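Local coordinates for protein DegT/DnrJ/EryC1/StrS aminotransferase (Brucella abortus 2308, PDB 4QGR) that binds pyridoxal 5'-phosphate and probably uses it to catalyse amino-group transfer, at residues A84-S89 with A125-T130; V111-Y116 with L343-S348; M118-L123 with N154-I159. All coordinates share one frame; numbering follows the deposited sequence.

Interaction 1. Residues A84-S89 with A125-T130; sequences AVFVPS and AAIAAT
The ring of Phe86 carries CG1 of Ile127 on one face, 3.7 Å above the plane and over its centre, while OG1 of Thr130 meets its edge in plane. Here an aromatic side chain seats a helix on the sheet of the large domain, as in fold type I PLP enzymes. Strand 83-88 lies between strands 105-109 and 137-141 in the mixed sheet, and helix 120-133 belongs to the beta-alpha-beta crossover that joins those two neighbours, so it passes over the strand that the chain skips. Strand 84-88 and helix 125-130 run roughly antiparallel, at 153°, their short-segment axes 9.9 Å apart at closest. CB of Phe86 points toward the helix. The contact with Ile127 CG1 is a CH-pi interaction only 12° off the ring normal. On the CD2/CE2 side, CB of Ala126 lies 4.0 Å from Phe86 CD2, where CE2 of the ring also comes near Ala126 O. One turn further on, Thr130 reaches the ring tip to tip, and its CG2 lies 4.0 Å from CB of Ala84, carrying the apolar contact back along the strand. Val107, on the adjacent strand, also touches Phe86. The hydroxyl at the ring edge is itself engaged: Thr130 OG1 donates to Ala126 O at 2.9 Å, while Thr130 N binds that same oxygen from the opposite face of its carbonyl plane.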
# COMPACT_ATOMS: atom_id res chain seq x y z
N ALA A 84 -5.17 -12.74 20.53
CA ALA A 84 -6.31 -13.19 19.75
C ALA A 84 -7.16 -12.01 19.27
O ALA A 84 -7.43 -11.06 20.03
CB ALA A 84 -7.17 -14.12 20.56
N VAL A 85 -7.58 -12.07 18.02
CA VAL A 85 -8.51 -11.05 17.44
C VAL A 85 -9.69 -11.78 16.81
O VAL A 85 -9.52 -12.73 15.99
CB VAL A 85 -7.81 -10.15 16.39
CG1 VAL A 85 -8.79 -9.16 15.77
CG2 VAL A 85 -6.58 -9.45 16.94
N PHE A 86 -10.90 -11.40 17.21
CA PHE A 86 -12.15 -12.11 16.84
C PHE A 86 -12.74 -11.48 15.60
O PHE A 86 -12.96 -10.26 15.59
CB PHE A 86 -13.13 -12.09 18.04
CG PHE A 86 -12.53 -12.74 19.24
CD1 PHE A 86 -11.67 -12.01 20.07
CD2 PHE A 86 -12.64 -14.11 19.42
CE1 PHE A 86 -11.03 -12.60 21.11
CE2 PHE A 86 -12.02 -14.71 20.49
CZ PHE A 86 -11.20 -13.98 21.33
N VAL A 87 -12.93 -12.29 14.56
CA VAL A 87 -13.33 -11.83 13.21
C VAL A 87 -14.35 -12.79 12.61
O VAL A 87 -14.42 -13.99 12.98
CB VAL A 87 -12.09 -11.69 12.26
CG1 VAL A 87 -11.04 -10.83 12.94
CG2 VAL A 87 -11.46 -13.03 11.92
N PRO A 88 -15.17 -12.28 11.66
CA PRO A 88 -15.98 -13.24 10.92
C PRO A 88 -15.14 -14.04 9.94
O PRO A 88 -14.06 -13.63 9.54
CB PRO A 88 -16.97 -12.34 10.14
CG PRO A 88 -16.72 -10.95 10.60
CD PRO A 88 -15.35 -10.90 11.16
N SER A 89 -15.63 -15.24 9.62
CA SER A 89 -15.11 -16.03 8.50
C SER A 89 -15.82 -15.64 7.19
O SER A 89 -15.23 -15.75 6.11
CB SER A 89 -15.31 -17.51 8.82
OG SER A 89 -15.01 -18.32 7.70
N ALA A 125 -19.01 -16.38 23.48
CA ALA A 125 -18.53 -17.76 23.75
C ALA A 125 -17.09 -17.99 23.29
O ALA A 125 -16.34 -18.71 23.97
CB ALA A 125 -19.44 -18.75 23.10
N ALA A 126 -16.72 -17.39 22.17
CA ALA A 126 -15.39 -17.51 21.59
C ALA A 126 -14.37 -16.85 22.51
O ALA A 126 -13.30 -17.41 22.76
CB ALA A 126 -15.35 -16.88 20.20
N ILE A 127 -14.71 -15.67 23.04
CA ILE A 127 -13.81 -14.96 23.94
C ILE A 127 -13.64 -15.78 25.22
O ILE A 127 -12.52 -15.97 25.70
CB ILE A 127 -14.34 -13.58 24.29
CG1 ILE A 127 -14.26 -12.67 23.07
CG2 ILE A 127 -13.58 -13.01 25.48
CD1 ILE A 127 -15.12 -11.46 23.13
N ALA A 128 -14.75 -16.31 25.75
CA ALA A 128 -14.68 -17.14 26.95
C ALA A 128 -13.82 -18.39 26.74
O ALA A 128 -13.02 -18.75 27.63
CB ALA A 128 -16.07 -17.51 27.48
N ALA A 129 -13.97 -19.05 25.61
CA ALA A 129 -13.16 -20.24 25.31
C ALA A 129 -11.67 -19.90 25.20
O ALA A 129 -10.81 -20.64 25.69
CB ALA A 129 -13.65 -20.93 24.06
N THR A 130 -11.37 -18.76 24.59
CA THR A 130 -10.00 -18.34 24.45
C THR A 130 -9.41 -18.08 25.82
O THR A 130 -8.27 -18.48 26.10
CB THR A 130 -9.87 -17.09 23.55
OG1 THR A 130 -10.47 -17.37 22.29
CG2 THR A 130 -8.41 -16.73 23.35

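Interaction 2. Residues V111-Y116 with L343-S348; sequences VDPDSY and LPVSES
Two valine torsions set up the meeting of Val111 with Val345. In Val345 CG1 stands anti to the backbone N (chi1 178°) and CG2 anti to the carbonyl carbon, and Val111 O lies between these two branches, 3.4 Å from Val345 CG1 and 3.5 Å from Val345 CG2. In Val111, with CG1 anti to the carbonyl carbon (chi1 -62°), CG2 takes the crowded position between N and the carbonyl carbon. From there it lies 4.0 Å from Val345 CG1. The same CG2 also approaches Ser346 OG. Pro113 extends the patch, its CA 3.8 Å from Val345 CG1. The contact joins the loop following strand 105-109 to the first turn of the short helix 344-348, whose N-cap position is held by Leu343. Asp110, just before the loop segment, binds both Val345 N and Ser346 OG through its two carboxylate oxygens. Asp112 OD2 accepts from Asp114 N, an Asx turn, with the N 49° out of the carboxylate plane, and on its anti lone pair from Ser115 N at 2.9 Å, which extends this to an Asx motif. Within the same bend, Asp114 OD1 forms a salt bridge with Lys283 NZ.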
# COMPACT_ATOMS: atom_id res chain seq x y z
N VAL A 111 -21.62 -15.92 11.38
CA VAL A 111 -22.50 -14.80 11.14
C VAL A 111 -23.94 -15.21 11.30
O VAL A 111 -24.33 -16.39 11.21
CB VAL A 111 -22.27 -14.17 9.74
CG1 VAL A 111 -20.88 -13.63 9.65
CG2 VAL A 111 -22.44 -15.22 8.62
N ASP A 112 -24.75 -14.20 11.57
CA ASP A 112 -26.19 -14.32 11.64
C ASP A 112 -26.74 -14.70 10.26
O ASP A 112 -26.26 -14.18 9.25
CB ASP A 112 -26.78 -12.96 12.04
CG ASP A 112 -28.27 -12.99 12.16
OD1 ASP A 112 -28.72 -13.40 13.26
OD2 ASP A 112 -29.01 -12.60 11.21
N PRO A 113 -27.74 -15.61 10.21
CA PRO A 113 -28.24 -16.10 8.91
C PRO A 113 -29.06 -15.11 8.07
O PRO A 113 -29.33 -15.39 6.88
CB PRO A 113 -29.11 -17.31 9.30
CG PRO A 113 -29.56 -17.01 10.69
CD PRO A 113 -28.36 -16.32 11.34
N ASP A 114 -29.44 -13.98 8.66
CA ASP A 114 -30.19 -12.93 7.97
C ASP A 114 -29.38 -11.67 7.68
O ASP A 114 -29.42 -11.14 6.55
CB ASP A 114 -31.43 -12.56 8.78
CG ASP A 114 -32.38 -13.75 9.02
OD1 ASP A 114 -32.49 -14.66 8.19
OD2 ASP A 114 -32.93 -13.80 10.12
N SER A 115 -28.63 -11.17 8.66
CA SER A 115 -27.82 -10.00 8.47
C SER A 115 -26.45 -10.28 7.81
O SER A 115 -25.81 -9.36 7.31
CB SER A 115 -27.62 -9.31 9.82
OG SER A 115 -26.65 -10.01 10.60
N TYR A 116 -25.99 -11.53 7.89
CA TYR A 116 -24.66 -11.94 7.44
C TYR A 116 -23.53 -11.27 8.20
O TYR A 116 -22.36 -11.29 7.76
CB TYR A 116 -24.49 -11.70 5.92
CG TYR A 116 -25.62 -12.22 5.09
CD1 TYR A 116 -26.13 -13.50 5.29
CD2 TYR A 116 -26.22 -11.43 4.09
CE1 TYR A 116 -27.16 -14.00 4.51
CE2 TYR A 116 -27.24 -11.93 3.31
CZ TYR A 116 -27.71 -13.22 3.53
OH TYR A 116 -28.76 -13.74 2.78
N LEU A 343 -19.05 -23.15 12.54
CA LEU A 343 -19.54 -22.04 11.71
C LEU A 343 -20.52 -22.54 10.65
O LEU A 343 -20.26 -22.42 9.45
CB LEU A 343 -18.33 -21.35 11.06
CG LEU A 343 -17.18 -21.05 12.02
CD1 LEU A 343 -15.89 -20.66 11.28
CD2 LEU A 343 -17.67 -19.97 12.93
N PRO A 344 -21.68 -23.09 11.09
CA PRO A 344 -22.58 -23.71 10.10
C PRO A 344 -23.17 -22.72 9.10
O PRO A 344 -23.37 -23.09 7.93
CB PRO A 344 -23.68 -24.37 10.96
CG PRO A 344 -23.64 -23.64 12.25
CD PRO A 344 -22.17 -23.31 12.46
N VAL A 345 -23.44 -21.49 9.55
CA VAL A 345 -24.04 -20.49 8.64
C VAL A 345 -23.01 -20.12 7.58
O VAL A 345 -23.28 -20.16 6.37
CB VAL A 345 -24.55 -19.24 9.40
CG1 VAL A 345 -25.12 -18.22 8.45
CG2 VAL A 345 -25.60 -19.61 10.45
N SER A 346 -21.81 -19.76 8.01
CA SER A 346 -20.74 -19.45 7.08
C SER A 346 -20.48 -20.60 6.08
O SER A 346 -20.16 -20.36 4.90
CB SER A 346 -19.46 -19.15 7.85
OG SER A 346 -19.60 -17.96 8.64
N GLU A 347 -20.62 -21.83 6.53
CA GLU A 347 -20.34 -22.95 5.64
C GLU A 347 -21.45 -23.23 4.62
O GLU A 347 -21.18 -23.74 3.51
CB GLU A 347 -20.05 -24.21 6.48
CG GLU A 347 -18.70 -24.12 7.16
CD GLU A 347 -18.32 -25.35 7.95
OE1 GLU A 347 -19.07 -26.36 7.87
OE2 GLU A 347 -17.27 -25.33 8.63
N SER A 348 -22.70 -22.98 4.99
CA SER A 348 -23.83 -23.26 4.12
C SER A 348 -24.25 -22.11 3.19
O SER A 348 -24.78 -22.35 2.10
CB SER A 348 -25.03 -23.71 4.93
OG SER A 348 -25.40 -22.70 5.82

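Interaction 3. Residues M118-L123 with N154-I159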
# COMPACT_ATOMS: atom_id res chain seq x y z
N MET A 118 -21.50 -10.55 12.15
CA MET A 118 -20.97 -11.33 13.31
C MET A 118 -22.05 -11.65 14.34
O MET A 118 -22.72 -10.77 14.85
CB MET A 118 -19.85 -10.53 13.98
CG MET A 118 -19.18 -11.27 15.17
SD MET A 118 -17.76 -10.43 15.86
CE MET A 118 -16.51 -10.59 14.58
N ASN A 119 -22.13 -12.93 14.70
CA ASN A 119 -23.06 -13.45 15.68
C ASN A 119 -22.54 -13.07 17.08
O ASN A 119 -21.42 -13.45 17.49
CB ASN A 119 -23.15 -15.00 15.54
CG ASN A 119 -24.01 -15.67 16.60
OD1 ASN A 119 -23.95 -15.33 17.76
ND2 ASN A 119 -24.73 -16.70 16.20
N VAL A 120 -23.33 -12.30 17.79
CA VAL A 120 -22.87 -11.73 19.05
C VAL A 120 -22.74 -12.76 20.17
O VAL A 120 -21.79 -12.71 20.98
CB VAL A 120 -23.82 -10.61 19.44
CG1 VAL A 120 -23.62 -10.21 20.90
CG2 VAL A 120 -23.61 -9.47 18.44
N GLU A 121 -23.71 -13.67 20.26
CA GLU A 121 -23.67 -14.68 21.32
C GLU A 121 -22.45 -15.55 21.16
O GLU A 121 -21.78 -15.92 22.16
CB GLU A 121 -24.91 -15.56 21.31
CG GLU A 121 -26.16 -14.89 21.84
CD GLU A 121 -26.89 -14.01 20.84
OE1 GLU A 121 -26.55 -13.99 19.62
OE2 GLU A 121 -27.83 -13.30 21.31
N GLN A 122 -22.16 -15.91 19.92
CA GLN A 122 -21.01 -16.77 19.65
C GLN A 122 -19.69 -16.04 19.84
O GLN A 122 -18.74 -16.64 20.28
CB GLN A 122 -21.09 -17.40 18.27
CG GLN A 122 -20.22 -18.66 18.21
CD GLN A 122 -20.01 -19.22 16.83
OE1 GLN A 122 -19.95 -18.47 15.84
NE2 GLN A 122 -19.81 -20.52 16.77
N LEU A 123 -19.64 -14.74 19.54
CA LEU A 123 -18.49 -13.92 19.88
C LEU A 123 -18.16 -14.05 21.39
O LEU A 123 -17.00 -14.26 21.78
CB LEU A 123 -18.77 -12.46 19.57
CG LEU A 123 -17.81 -11.40 20.05
CD1 LEU A 123 -16.42 -11.63 19.49
CD2 LEU A 123 -18.27 -9.95 19.80
N ASN A 154 -23.93 -2.22 19.52
CA ASN A 154 -24.23 -2.06 20.98
C ASN A 154 -23.94 -3.34 21.72
O ASN A 154 -23.25 -3.32 22.72
CB ASN A 154 -25.64 -1.61 21.22
CG ASN A 154 -25.94 -0.31 20.53
OD1 ASN A 154 -25.05 0.52 20.29
ND2 ASN A 154 -27.18 -0.16 20.13
N ARG A 155 -24.44 -4.47 21.21
CA ARG A 155 -24.17 -5.73 21.87
C ARG A 155 -22.68 -6.15 21.80
O ARG A 155 -22.12 -6.73 22.75
CB ARG A 155 -25.09 -6.81 21.35
CG ARG A 155 -26.55 -6.44 21.60
CD ARG A 155 -27.52 -7.45 21.03
NE ARG A 155 -27.43 -8.66 21.83
CZ ARG A 155 -27.69 -9.88 21.39
NH1 ARG A 155 -28.07 -10.07 20.13
NH2 ARG A 155 -27.56 -10.90 22.22
N ILE A 156 -22.03 -5.88 20.66
CA ILE A 156 -20.61 -6.16 20.52
C ILE A 156 -19.77 -5.34 21.49
O ILE A 156 -18.86 -5.86 22.14
CB ILE A 156 -20.15 -5.95 19.05
CG1 ILE A 156 -20.80 -6.98 18.15
CG2 ILE A 156 -18.64 -6.12 18.91
CD1 ILE A 156 -20.52 -6.73 16.70
N THR A 157 -20.10 -4.05 21.64
CA THR A 157 -19.37 -3.20 22.54
C THR A 157 -19.64 -3.62 24.00
O THR A 157 -18.70 -3.59 24.84
CB THR A 157 -19.76 -1.73 22.28
OG1 THR A 157 -19.58 -1.48 20.88
CG2 THR A 157 -18.93 -0.75 23.14
N ALA A 158 -20.86 -4.04 24.30
CA ALA A 158 -21.13 -4.52 25.67
C ALA A 158 -20.17 -5.68 26.02
O ALA A 158 -19.63 -5.73 27.12
CB ALA A 158 -22.57 -4.96 25.85
N ILE A 159 -19.91 -6.56 25.06
CA ILE A 159 -18.97 -7.64 25.28
C ILE A 159 -17.54 -7.13 25.46
O ILE A 159 -16.82 -7.52 26.39
CB ILE A 159 -19.05 -8.68 24.12
CG1 ILE A 159 -20.35 -9.46 24.23
CG2 ILE A 159 -17.89 -9.64 24.22
CD1 ILE A 159 -20.78 -10.08 22.94
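Glu121 and Arg155 meet at the solvent side of this helix-helix contact by a salt bridge in which NH2 of Arg155 donates to OE2 of Glu121 at 2.6 Å. The bond is nearly straight, with an N-H...O angle of 171°. Its oxygen lies almost in the guanidinium plane, yet the nitrogen stands well above the carboxylate plane, the two flat groups being turned 61° apart. CG1 of Val120 sits over one guanidinium face, 4.1 Å above it, so the charged group has an apolar floor. The start of helix 120-133 has its own acceptor: Asn119, at the N-cap, takes Gln122 N on OD1 at 2.9 Å, the donor lying above the carbonyl plane. Gln122, pointing away from the contact, is satisfied at both ends of its amide: OE1 by Asp110 N, NE2 by the carbonyl oxygens of Pro340 and Gly342. Inward the contact is apolar. CG2 of Val120 lies 3.8 Å from CG1 of Ile156, while Ile159 CD1 presses on Val120 CG1 at 3.5 Å, tighter than usual. Leu123 CD2 meets Ile156 CG2, 3.9 Å away, their side chains crossing at about a right angle, and also touches Ile159 CD1. A hydrophobic seam flanked by a salt bridge thus unites the helices of two successive beta-alpha-beta crossovers, 105-109 to 137-141 and 137-141 to 166-170, in the alpha/beta large domain of fold type I aminotransferases.

How the interactions relate
Helix 120-133 is common to interactions 1 and 3, whose centres lie about 10 Å apart: Leu123 CD1 touches Phe86 CB at 3.6 Å, and Ile127 CD1 meets Ile159 CG2 at 3.5 Å, one continuous core of strand and two helices. Interaction 2 borders both, its centre about 16 Å from that of interaction 1 and about 15 Å from that of interaction 3. Val111 CG1 packs on Pro88 CB, and Asp110 serves Gln122 and the start of helix 344-348. His328 bonds Ser89 and Glu347, linking interactions 1 and 2. Interactions 1 and 3 lie away from the annotated sites; a bound PLP is about 11 Å from the Val111 side chain and about 14 Å from that of Ile156.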